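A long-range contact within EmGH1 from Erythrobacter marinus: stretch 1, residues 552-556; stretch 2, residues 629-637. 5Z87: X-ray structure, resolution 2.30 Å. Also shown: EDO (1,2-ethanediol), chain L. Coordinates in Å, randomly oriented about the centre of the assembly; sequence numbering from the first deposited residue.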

# COMPACT_ATOMS: atom_id res chain seq x y z
N ARG A 552 11.04 0.38 -9.27
CA ARG A 552 12.06 1.01 -8.43
C ARG A 552 11.56 1.18 -7.00
O ARG A 552 10.37 1.43 -6.76
N ASP A 553 12.48 1.07 -6.05
CA ASP A 553 12.18 1.34 -4.64
C ASP A 553 12.64 2.72 -4.22
O ASP A 553 12.94 2.95 -3.04
N ASP A 554 12.72 3.65 -5.17
CA ASP A 554 13.24 4.99 -4.95
C ASP A 554 12.77 5.83 -6.13
O ASP A 554 12.74 5.34 -7.26
N LEU A 555 12.40 7.07 -5.86
CA LEU A 555 11.87 7.95 -6.90
C LEU A 555 12.79 9.10 -7.24
O LEU A 555 12.46 9.91 -8.12
N GLU A 556 13.93 9.22 -6.57
CA GLU A 556 14.92 10.20 -6.97
C GLU A 556 15.54 9.84 -8.31
O GLU A 556 15.46 8.69 -8.77
N ILE A 629 3.23 14.38 -7.58
CA ILE A 629 4.62 14.01 -7.36
C ILE A 629 4.91 14.12 -5.87
O ILE A 629 4.97 15.23 -5.32
N VAL A 630 5.08 12.98 -5.19
CA VAL A 630 5.39 13.00 -3.77
C VAL A 630 6.86 13.35 -3.59
O VAL A 630 7.68 13.21 -4.50
N ARG A 631 7.21 13.82 -2.38
CA ARG A 631 8.60 14.19 -2.12
C ARG A 631 9.51 12.98 -2.10
O ARG A 631 10.66 13.04 -2.56
N ASN A 632 9.05 11.86 -1.56
CA ASN A 632 9.89 10.69 -1.51
C ASN A 632 9.00 9.46 -1.45
O ASN A 632 7.83 9.54 -1.08
N VAL A 633 9.60 8.33 -1.80
CA VAL A 633 8.89 7.07 -1.94
C VAL A 633 8.32 6.58 -0.60
O VAL A 633 7.43 5.73 -0.59
N GLY A 634 8.79 7.12 0.52
CA GLY A 634 8.26 6.71 1.82
C GLY A 634 6.92 7.34 2.17
O GLY A 634 6.30 6.94 3.16
N GLN A 635 6.47 8.31 1.38
CA GLN A 635 5.18 8.96 1.59
C GLN A 635 4.08 8.40 0.69
O GLN A 635 2.97 8.96 0.67
N LEU A 636 4.34 7.32 -0.05
CA LEU A 636 3.30 6.75 -0.90
C LEU A 636 2.23 6.07 -0.05
O LEU A 636 2.54 5.44 0.97
N PRO A 637 0.95 6.15 -0.44
CA PRO A 637 0.46 6.83 -1.65
C PRO A 637 0.25 8.30 -1.45
O PRO A 637 -0.03 8.72 -0.31

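The contact between residues 552-556 and 629-637 of EmGH1 is a small apolar one, in which a single leucine packs among three aliphatic side chains and a water joins the two backbones where no direct hydrogen bond does. It illustrates a general principle: segments without long helices or strands can meet through a few well-placed aliphatic side chains while several polar groups find partners within their own stretch.

Leu-555 points toward the second stretch in the common m,t rotamer. Its CD1 lies 3.9 Å from CG2 of Val-630 and 4.3 Å from CD1 of Leu-636, itself m,t and directed toward the first stretch. Val-633, at the start of a short 3-10 segment, also points in, with chi1 in the p well. Its CB sits 3.9 Å from CG of Leu-555, while its CG1 reaches to 3.6 Å from the backbone O of Asp-553, so this valine covers main chain as well as side chain. Val-630, with chi1 m, approaches sideways. Altogether the two stretches bury 206 Å², most of it on Leu-555 and Val-633.

Water 1 accepts hydrogen bonds from Leu-555 N (3.1 Å to the water oxygen) and Val-633 N (3.0 Å to the same oxygen), bridging two amides that make no direct hydrogen bond across the contact.

The CA-to-CB bonds of Asp-553 (chi1 p) and Asp-554 (chi1 t) point away from the second stretch. Asp-553 OD1 accepts a hydrogen bond from O2 of a 1,2-ethanediol molecule, probably from the crystallisation liquor, at 2.9 Å. Asp-554 OD1 receives Glu-556 N at 3.2 Å, and its OD2 forms a salt bridge with Arg-552 NH2 at 3.5 Å. Arg-552 also clasps Glu-556 O through NH1 (2.9 Å) and NH2 (2.7 Å), linking residues on either side of Leu-555 in sequence. Within the second stretch, Asn-632 OD1 accepts a hydrogen bond from Gly-634 N at 2.7 Å, a local tie within the turn.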

# COMPACT_ATOMS: atom_id res chain seq x y z
CB ARG A 552 12.49 2.40 -8.98
CG ARG A 552 13.35 2.35 -10.24
CD ARG A 552 13.95 3.72 -10.64
NE ARG A 552 14.76 4.30 -9.58
CZ ARG A 552 14.94 5.62 -9.41
NH1 ARG A 552 14.38 6.49 -10.24
NH2 ARG A 552 15.68 6.06 -8.40
CB ASP A 553 12.81 0.26 -3.75
CG ASP A 553 14.30 0.14 -3.98
OD1 ASP A 553 14.82 0.93 -4.79
OD2 ASP A 553 14.94 -0.74 -3.35
CB ASP A 554 14.78 4.96 -4.85
CG ASP A 554 15.40 6.34 -4.69
OD1 ASP A 554 14.73 7.26 -4.18
OD2 ASP A 554 16.58 6.50 -5.07
CB LEU A 555 10.49 8.48 -6.47
CG LEU A 555 9.43 7.38 -6.26
CD1 LEU A 555 8.15 7.97 -5.65
CD2 LEU A 555 9.14 6.63 -7.57
CB GLU A 556 16.05 10.30 -5.94
CG GLU A 556 15.95 11.48 -5.02
CD GLU A 556 16.31 12.79 -5.68
OE1 GLU A 556 16.55 12.82 -6.92
OE2 GLU A 556 16.37 13.79 -4.94
CB ILE A 629 5.59 14.89 -8.17
CG1 ILE A 629 5.28 14.79 -9.68
CG2 ILE A 629 7.02 14.46 -7.87
CD1 ILE A 629 5.44 13.38 -10.25
CB VAL A 630 5.06 11.66 -3.08
CG1 VAL A 630 3.56 11.34 -3.23
CG2 VAL A 630 5.91 10.54 -3.67
CB ARG A 631 8.69 14.96 -0.80
CG ARG A 631 8.35 16.41 -0.99
CD ARG A 631 8.12 17.17 0.30
NE ARG A 631 7.37 18.37 -0.07
CZ ARG A 631 7.93 19.47 -0.57
NH1 ARG A 631 9.24 19.53 -0.71
NH2 ARG A 631 7.16 20.50 -0.92
CB ASN A 632 10.86 10.72 -0.32
CG ASN A 632 10.15 10.59 1.02
OD1 ASN A 632 9.76 9.49 1.43
ND2 ASN A 632 10.00 11.71 1.71
CB VAL A 633 9.84 6.04 -2.57
CG1 VAL A 633 10.94 5.62 -1.56
CG2 VAL A 633 9.08 4.85 -3.06
CB GLN A 635 5.33 10.47 1.38
CG GLN A 635 6.58 11.05 2.07
CD GLN A 635 6.56 12.55 2.21
OE1 GLN A 635 5.83 13.24 1.50
NE2 GLN A 635 7.34 13.06 3.14
CB LEU A 636 3.92 5.75 -1.88
CG LEU A 636 4.83 6.34 -2.96
CD1 LEU A 636 5.42 5.25 -3.82
CD2 LEU A 636 4.08 7.33 -3.82
CB PRO A 637 -0.88 6.13 -1.92
CG PRO A 637 -1.33 5.68 -0.62
CD PRO A 637 -0.10 5.36 0.22
C1 EDO L . 18.97 0.39 -3.19
O1 EDO L . 20.23 -0.09 -3.69
C2 EDO L . 18.72 1.80 -3.72
O2 EDO L . 17.32 2.06 -3.86
O HOH W 1 12.21 8.71 -3.28